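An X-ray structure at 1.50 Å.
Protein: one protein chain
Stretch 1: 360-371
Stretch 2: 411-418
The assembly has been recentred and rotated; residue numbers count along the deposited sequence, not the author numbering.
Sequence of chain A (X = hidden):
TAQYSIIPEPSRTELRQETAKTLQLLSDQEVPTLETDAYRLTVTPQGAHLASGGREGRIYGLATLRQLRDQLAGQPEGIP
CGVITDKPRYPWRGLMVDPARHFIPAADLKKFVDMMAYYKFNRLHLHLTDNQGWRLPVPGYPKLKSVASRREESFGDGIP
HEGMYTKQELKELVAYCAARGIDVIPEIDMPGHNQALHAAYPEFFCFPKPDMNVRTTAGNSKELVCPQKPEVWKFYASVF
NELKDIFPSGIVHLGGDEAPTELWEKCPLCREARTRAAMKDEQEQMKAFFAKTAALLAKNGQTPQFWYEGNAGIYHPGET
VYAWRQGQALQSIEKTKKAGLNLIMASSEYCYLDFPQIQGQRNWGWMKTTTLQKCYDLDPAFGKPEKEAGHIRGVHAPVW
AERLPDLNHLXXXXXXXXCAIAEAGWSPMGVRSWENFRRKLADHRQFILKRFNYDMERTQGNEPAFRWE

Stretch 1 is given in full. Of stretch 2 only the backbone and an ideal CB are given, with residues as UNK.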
# COMPACT_ATOMS: atom_id res chain seq x y z
N GLY A 360 21.81 -1.70 -12.18
CA GLY A 360 21.92 -1.36 -13.58
C GLY A 360 20.59 -1.07 -14.25
O GLY A 360 20.57 -0.49 -15.34
N GLN A 361 19.48 -1.46 -13.62
CA GLN A 361 18.18 -1.07 -14.13
C GLN A 361 17.93 0.40 -13.80
O GLN A 361 18.57 0.98 -12.92
CB GLN A 361 17.10 -1.98 -13.55
CG GLN A 361 17.27 -3.43 -13.99
CD GLN A 361 16.14 -4.32 -13.55
OE1 GLN A 361 15.60 -4.18 -12.44
NE2 GLN A 361 15.75 -5.25 -14.41
N ARG A 362 16.98 1.01 -14.52
CA ARG A 362 16.81 2.46 -14.45
C ARG A 362 16.62 2.94 -13.02
O ARG A 362 15.73 2.46 -12.30
CB ARG A 362 15.64 2.90 -15.33
CG ARG A 362 15.80 2.58 -16.82
CD ARG A 362 17.01 3.25 -17.44
NE ARG A 362 16.86 4.70 -17.53
CZ ARG A 362 16.28 5.34 -18.54
NH1 ARG A 362 15.78 4.67 -19.57
NH2 ARG A 362 16.20 6.66 -18.52
N ASN A 363 17.46 3.88 -12.60
CA ASN A 363 17.38 4.47 -11.28
C ASN A 363 17.10 5.96 -11.33
O ASN A 363 17.04 6.60 -10.27
CB ASN A 363 18.64 4.15 -10.45
CG ASN A 363 19.79 5.11 -10.72
OD1 ASN A 363 19.94 5.65 -11.82
ND2 ASN A 363 20.63 5.31 -9.71
N TRP A 364 16.94 6.52 -12.52
CA TRP A 364 16.55 7.92 -12.71
C TRP A 364 17.52 8.90 -12.06
O TRP A 364 17.16 10.04 -11.78
CB TRP A 364 15.08 8.13 -12.30
CG TRP A 364 14.24 7.03 -12.88
CD1 TRP A 364 13.68 5.97 -12.21
CD2 TRP A 364 13.95 6.83 -14.27
NE1 TRP A 364 13.03 5.15 -13.10
CE2 TRP A 364 13.18 5.65 -14.37
CE3 TRP A 364 14.25 7.54 -15.44
CZ2 TRP A 364 12.71 5.17 -15.59
CZ3 TRP A 364 13.77 7.06 -16.64
CH2 TRP A 364 13.01 5.89 -16.71
N GLY A 365 18.75 8.45 -11.85
CA GLY A 365 19.81 9.28 -11.32
C GLY A 365 19.88 9.36 -9.81
O GLY A 365 20.72 10.11 -9.29
N TRP A 366 19.05 8.62 -9.08
CA TRP A 366 19.06 8.77 -7.62
C TRP A 366 18.69 7.51 -6.85
O TRP A 366 19.11 7.36 -5.70
CB TRP A 366 18.18 9.93 -7.19
CG TRP A 366 16.72 9.71 -7.45
CD1 TRP A 366 16.04 10.00 -8.60
CD2 TRP A 366 15.76 9.15 -6.54
NE1 TRP A 366 14.72 9.65 -8.46
CE2 TRP A 366 14.52 9.13 -7.21
CE3 TRP A 366 15.83 8.67 -5.23
CZ2 TRP A 366 13.36 8.65 -6.61
CZ3 TRP A 366 14.68 8.18 -4.63
CH2 TRP A 366 13.46 8.18 -5.33
N MET A 367 17.89 6.61 -7.43
CA MET A 367 17.35 5.50 -6.65
C MET A 367 18.42 4.46 -6.35
O MET A 367 19.18 4.05 -7.24
CB MET A 367 16.21 4.82 -7.41
CG MET A 367 14.99 5.66 -7.63
SD MET A 367 13.84 4.69 -8.62
CE MET A 367 12.38 5.73 -8.60
N LYS A 368 18.47 4.01 -5.10
CA LYS A 368 19.27 2.85 -4.76
C LYS A 368 18.59 1.58 -5.28
O LYS A 368 17.39 1.56 -5.58
CB LYS A 368 19.46 2.73 -3.25
CG LYS A 368 18.30 2.06 -2.51
CD LYS A 368 18.68 1.72 -1.08
CE LYS A 368 17.58 0.96 -0.34
NZ LYS A 368 17.60 -0.52 -0.55
N THR A 369 19.37 0.52 -5.39
CA THR A 369 18.83 -0.78 -5.76
C THR A 369 18.32 -1.48 -4.50
O THR A 369 18.99 -1.48 -3.47
CB THR A 369 19.92 -1.62 -6.43
OG1 THR A 369 20.35 -0.95 -7.62
CG2 THR A 369 19.39 -3.01 -6.81
N THR A 370 17.11 -2.05 -4.59
CA THR A 370 16.58 -2.93 -3.55
C THR A 370 16.35 -4.29 -4.20
O THR A 370 15.36 -4.49 -4.90
CB THR A 370 15.29 -2.38 -2.96
OG1 THR A 370 15.52 -1.06 -2.43
CG2 THR A 370 14.78 -3.31 -1.85
N THR A 371 17.28 -5.22 -3.97
CA THR A 371 17.14 -6.53 -4.57
C THR A 371 16.08 -7.34 -3.83
O THR A 371 15.64 -6.99 -2.72
CB THR A 371 18.47 -7.30 -4.49
OG1 THR A 371 18.80 -7.52 -3.11
CG2 THR A 371 19.59 -6.54 -5.20
N UNK A 411 3.79 -4.06 -12.61
CA UNK A 411 4.00 -5.42 -12.14
C UNK A 411 5.46 -5.81 -12.21
O UNK A 411 5.93 -6.60 -11.38
CB UNK A 411 3.16 -6.40 -12.95
N UNK A 412 6.20 -5.29 -13.20
CA UNK A 412 7.61 -5.62 -13.30
C UNK A 412 8.35 -5.21 -12.03
O UNK A 412 9.19 -5.97 -11.53
CB UNK A 412 8.23 -4.94 -14.52
N UNK A 413 8.07 -4.01 -11.51
CA UNK A 413 8.75 -3.59 -10.29
C UNK A 413 8.08 -4.10 -9.02
O UNK A 413 8.77 -4.35 -8.03
CB UNK A 413 8.83 -2.06 -10.24
N UNK A 414 6.76 -4.32 -9.04
CA UNK A 414 6.10 -4.79 -7.83
C UNK A 414 6.48 -6.23 -7.49
O UNK A 414 6.68 -6.55 -6.31
CB UNK A 414 4.58 -4.68 -7.99
N UNK A 415 6.59 -7.11 -8.51
CA UNK A 415 6.87 -8.53 -8.33
C UNK A 415 8.25 -8.87 -8.88
O UNK A 415 8.69 -8.29 -9.88
CB UNK A 415 5.80 -9.38 -9.01
N UNK A 416 8.96 -9.83 -8.26
CA UNK A 416 8.54 -10.67 -7.12
C UNK A 416 8.77 -10.07 -5.73
O UNK A 416 8.54 -10.78 -4.76
CB UNK A 416 9.28 -12.01 -7.19
N UNK A 417 9.23 -8.82 -5.61
CA UNK A 417 9.48 -8.29 -4.27
C UNK A 417 8.22 -8.28 -3.41
O UNK A 417 8.30 -8.50 -2.20
CB UNK A 417 10.05 -6.87 -4.37
N UNK A 418 7.04 -8.07 -4.02
CA UNK A 418 5.81 -8.13 -3.23
C UNK A 418 5.61 -9.49 -2.58
O UNK A 418 4.99 -9.58 -1.51
CB UNK A 418 4.60 -7.80 -4.11

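Position 411 has helical angles (phi/psi -66/-33), and nothing of stretch 1 lies within 5.5 Å of its ideal CB. Any helix-compatible residue would suit; the residue is L411, whose side chain is out of reach of stretch 1.

Position 412 (-59/-43) is helical too, but its CA-to-CB bond points toward stretch 1. The gap is wide, and the amide end of Q361 lies well to the side of that line, with Q361 NE2 about 7.5 Å from the ideal CB of 412. A long side chain with a polar tip would be needed to cross it: Tyr, Arg or Lys are plausible; Gln and Glu would fall short. The deposited Y412, with chi1 t, spans the gap with its ring, and Q361 NE2 donates to Y412 OH at 2.9 Å (N-H...acceptor angle 147°). The amide nitrogen sits at the ring edge, near its plane.

Position 413 (-84/-29) sends CA-to-CB sideways. Stretch 1 nevertheless offers the carbonyl of R362, with M367 SD and the W364 indole nearby, and no acidic group among them. Arg fits best; Lys would barely reach, and Gln would fall short. R413 has chi3 and chi4 both t-like (170° and -177°), and this extended end brings the guanidinium to the carbonyl. Both terminal nitrogens converge on one oxygen: R413 NH2 donates to R362 O at 2.8 Å (157°) and R413 NH1 to R362 O at 3.2 Å (138°), with the oxygen near the guanidinium plane. M367 SD lies 4.1 Å from R413 NH1, also at the guanidinium edge.

Positions 414 and 415 are out of reach of stretch 1. The first is helical and tolerates many residues; it is A414. The second leaves helical angles (-112/146), and its phi disfavours proline but little else; it is Y415, which makes no contact with stretch 1.

At 416 the visible backbone is the clue: the CA atoms of 415 and 416 are only about 3.0 Å apart, the spacing of a cis peptide, and phi is -87°. Proline is much the likeliest choice, and P416 is found.

Position 417 (-60/-33) points toward stretch 1, where the T370 carbonyl is a distant acceptor. Arg or Lys would suit, Gln less surely. R417 NH1 donates to T370 O at 2.9 Å (137°), while R417 NH2 donates to R413 O at 2.9 Å (158°), tying the contact back to the preceding helix.

Position 418, helical and remote, is unconstrained by stretch 1; it is A418.

Stretch 2 (411-418) LYRAYPRA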
# COMPACT_ATOMS: atom_id res chain seq x y z
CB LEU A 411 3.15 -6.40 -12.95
CG LEU A 411 1.63 -6.29 -12.78
CD1 LEU A 411 0.93 -7.27 -13.71
CD2 LEU A 411 1.22 -6.52 -11.32
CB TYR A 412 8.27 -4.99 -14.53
CG TYR A 412 9.67 -5.51 -14.65
CD1 TYR A 412 9.93 -6.70 -15.31
CD2 TYR A 412 10.74 -4.84 -14.05
CE1 TYR A 412 11.22 -7.21 -15.40
CE2 TYR A 412 12.02 -5.34 -14.11
CZ TYR A 412 12.26 -6.52 -14.79
OH TYR A 412 13.53 -7.02 -14.85
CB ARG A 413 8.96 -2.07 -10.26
CG ARG A 413 9.95 -1.64 -11.34
CD ARG A 413 10.88 -0.49 -10.96
NE ARG A 413 11.92 -0.36 -11.99
CZ ARG A 413 12.94 0.49 -11.97
NH1 ARG A 413 13.10 1.35 -10.96
NH2 ARG A 413 13.82 0.49 -12.97
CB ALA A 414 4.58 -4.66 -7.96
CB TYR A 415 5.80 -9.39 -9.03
CG TYR A 415 4.49 -9.31 -8.30
CD1 TYR A 415 4.21 -10.18 -7.25
CD2 TYR A 415 3.56 -8.32 -8.61
CE1 TYR A 415 3.03 -10.08 -6.54
CE2 TYR A 415 2.37 -8.21 -7.90
CZ TYR A 415 2.12 -9.09 -6.86
OH TYR A 415 0.96 -8.99 -6.14
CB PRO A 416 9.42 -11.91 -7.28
CG PRO A 416 10.69 -11.36 -7.84
CD PRO A 416 10.22 -10.32 -8.84
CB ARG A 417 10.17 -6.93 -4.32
CG ARG A 417 11.65 -7.06 -4.71
CD ARG A 417 12.30 -5.71 -4.93
NE ARG A 417 11.64 -4.97 -6.00
CZ ARG A 417 11.98 -3.75 -6.40
NH1 ARG A 417 13.02 -3.13 -5.84
NH2 ARG A 417 11.31 -3.16 -7.38
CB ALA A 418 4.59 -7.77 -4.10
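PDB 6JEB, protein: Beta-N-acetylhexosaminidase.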